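Local coordinates for extracellular solute-binding protein family 1 (Alicyclobacillus acidocaldarius subsp. acidocaldarius, PDB 4OVJ) that probably binds a solute, perhaps a carbohydrate, outside the membrane and delivers it to an ABC transporter for uptake, at residues 132-136 with 331-335. Residues are numbered along the deposited sequence; the frame is centred on the assembly and turned at random. Where two conformers were deposited one is given.
Sequences IPNAL and RGIPV
Leu136 and Ile333 face each other as an antiparallel hydrogen-bonded pair: Leu136 N donates to Ile333 O at 2.8 Å and Ile333 N to Leu136 O at 2.9 Å. The second bond is the straighter (159° at the hydrogen against 137°), and both donors lie in the carbonyl plane on a lone pair. Ile333 O also takes a CA-H...O contact from Ala135 CA, at 3.2 Å. With CG beside its backbone N, Leu136 crosses Val335 at about a right angle, its CD1 against Val335 CA and its CD2 4.0 Å from Val335 CG2. Cut back to an alanine, Leu136 would lose both methyls, which is likely to leave a gap beside Val335 and Val119 of helix 117-121. Val335 turns both methyls to Pro133 O, a buried carbonyl without a polar partner. Ala135 CB meets Arg331 CB at 3.8 Å; farther out, Asn134 ND2 lies 3.9 Å from Arg331 CD, the amide and guanidinium planes turned 76° to each other, and Gln296 OE1 accepts from Asn134 ND2 and Arg331 NE. Strand 293-300 pairs beside 128-144, while helix 350-365 covers Ile333. Short strand 333-334 thus joins the mixed sheet of a periplasmic-binding-protein-like fold, bringing a late part of the chain back onto strand 128-144.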
ATOM      1  N   ILE A 132      -5.229   5.740  13.130  1.00  8.39           N
ATOM      2  CA  ILE A 132      -3.944   6.195  12.625  1.00  9.36           C
ATOM      3  C   ILE A 132      -3.241   5.023  11.920  1.00  8.81           C
ATOM      4  O   ILE A 132      -3.080   3.945  12.504  1.00  7.82           O
ATOM      5  CB  ILE A 132      -3.086   6.787  13.742  1.00 11.52           C
ATOM      6  CG1 ILE A 132      -3.850   7.972  14.384  1.00 14.83           C
ATOM      7  CG2 ILE A 132      -1.756   7.251  13.167  1.00 10.98           C
ATOM      8  CD1 ILE A 132      -3.181   8.571  15.588  1.00 17.81           C
ATOM      9  N   PRO A 133      -2.868   5.214  10.642  1.00  8.70           N
ATOM     10  CA  PRO A 133      -2.189   4.137   9.932  1.00  9.46           C
ATOM     11  C   PRO A 133      -0.952   3.712  10.684  1.00  8.75           C
ATOM     12  O   PRO A 133      -0.243   4.565  11.233  1.00 10.54           O
ATOM     13  CB  PRO A 133      -1.830   4.776   8.586  1.00 10.02           C
ATOM     14  CG  PRO A 133      -2.885   5.803   8.383  1.00 10.52           C
ATOM     15  CD  PRO A 133      -3.110   6.371   9.752  1.00 11.09           C
ATOM     16  N   ASN A 134      -0.710   2.413  10.748  1.00  8.75           N
ATOM     17  CA  ASN A 134       0.421   1.903  11.514  1.00 10.79           C
ATOM     18  C   ASN A 134       1.617   1.493  10.648  1.00 11.52           C
ATOM     19  O   ASN A 134       2.720   1.317  11.153  1.00 16.00           O
ATOM     20  CB  ASN A 134      -0.008   0.781  12.472  1.00 12.24           C
ATOM     21  CG  ASN A 134      -0.594  -0.431  11.776  1.00 12.90           C
ATOM     22  OD1 ASN A 134      -0.425  -0.639  10.574  1.00 15.03           O
ATOM     23  ND2 ASN A 134      -1.304  -1.255  12.550  1.00 14.16           N
ATOM     24  N   ALA A 135       1.394   1.361   9.350  1.00  9.46           N
ATOM     25  CA  ALA A 135       2.434   0.954   8.416  1.00  9.37           C
ATOM     26  C   ALA A 135       1.995   1.307   7.008  1.00  9.50           C
ATOM     27  O   ALA A 135       0.807   1.478   6.742  1.00 10.00           O
ATOM     28  CB  ALA A 135       2.717  -0.531   8.525  1.00 10.46           C
ATOM     29  N   LEU A 136       2.963   1.391   6.109  1.00  9.12           N
ATOM     30  CA  LEU A 136       2.765   1.982   4.797  1.00  9.22           C
ATOM     31  C   LEU A 136       3.288   1.114   3.653  1.00  9.06           C
ATOM     32  O   LEU A 136       4.188   0.300   3.833  1.00  9.10           O
ATOM     33  CB  LEU A 136       3.524   3.302   4.739  1.00  9.77           C
ATOM     34  CG  LEU A 136       3.232   4.311   5.847  1.00 11.10           C
ATOM     35  CD1 LEU A 136       4.067   5.566   5.642  1.00 11.84           C
ATOM     36  CD2 LEU A 136       1.750   4.662   5.875  1.00 12.10           C
ATOM     37  N   ARG A 331       4.223  -5.529   8.941  1.00 12.81           N
ATOM     38  CA  ARG A 331       2.987  -4.913   8.419  1.00 12.77           C
ATOM     39  C   ARG A 331       3.209  -3.948   7.252  1.00 12.27           C
ATOM     40  O   ARG A 331       2.255  -3.492   6.615  1.00 13.68           O
ATOM     41  CB  ARG A 331       2.298  -4.151   9.537  1.00 12.96           C
ATOM     42  CG  ARG A 331       1.702  -5.031  10.615  1.00 13.85           C
ATOM     43  CD  ARG A 331       1.239  -4.142  11.752  1.00 14.23           C
ATOM     44  NE  ARG A 331       0.361  -4.812  12.710  1.00 14.96           N
ATOM     45  CZ  ARG A 331       0.763  -5.586  13.720  1.00 14.75           C
ATOM     46  NH1 ARG A 331       2.047  -5.842  13.937  1.00 17.07           N
ATOM     47  NH2 ARG A 331      -0.139  -6.111  14.530  1.00 14.97           N
ATOM     48  N   GLY A 332       4.464  -3.624   6.991  1.00 12.24           N
ATOM     49  CA  GLY A 332       4.831  -2.627   6.006  1.00 11.61           C
ATOM     50  C   GLY A 332       5.914  -1.702   6.534  1.00 10.32           C
ATOM     51  O   GLY A 332       6.558  -1.977   7.548  1.00 10.54           O
ATOM     52  N   ILE A 333       6.113  -0.597   5.828  0.50 10.01           N
ATOM     53  CA  ILE A 333       7.097   0.401   6.213  0.50 10.76           C
ATOM     54  C   ILE A 333       6.571   1.199   7.406  0.50 10.07           C
ATOM     55  O   ILE A 333       5.408   1.593   7.411  0.50  9.58           O
ATOM     56  CB  ILE A 333       7.376   1.351   5.045  0.50 12.60           C
ATOM     57  CG1 ILE A 333       7.953   0.552   3.883  0.50 14.87           C
ATOM     58  CG2 ILE A 333       8.344   2.447   5.462  0.50 12.77           C
ATOM     59  CD1 ILE A 333       9.061  -0.366   4.338  0.50 17.37           C
ATOM     60  N   PRO A 334       7.417   1.447   8.419  1.00 10.50           N
ATOM     61  CA  PRO A 334       6.947   2.211   9.567  1.00 11.37           C
ATOM     62  C   PRO A 334       6.371   3.564   9.191  1.00 10.21           C
ATOM     63  O   PRO A 334       6.917   4.275   8.339  1.00 10.26           O
ATOM     64  CB  PRO A 334       8.203   2.392  10.411  1.00 12.81           C
ATOM     65  CG  PRO A 334       9.030   1.201  10.083  1.00 13.70           C
ATOM     66  CD  PRO A 334       8.779   0.930   8.632  1.00 12.04           C
ATOM     67  N   VAL A 335       5.255   3.904   9.820  1.00  9.58           N
ATOM     68  CA  VAL A 335       4.562   5.133   9.491  1.00  9.55           C
ATOM     69  C   VAL A 335       5.283   6.396   9.982  1.00  9.22           C
ATOM     70  O   VAL A 335       5.163   7.457   9.383  1.00  9.34           O
ATOM     71  CB  VAL A 335       3.113   5.078  10.023  1.00 10.48           C
ATOM     72  CG1 VAL A 335       3.088   5.038  11.542  1.00 11.04           C
ATOM     73  CG2 VAL A 335       2.309   6.240   9.480  1.00 11.22           C
TER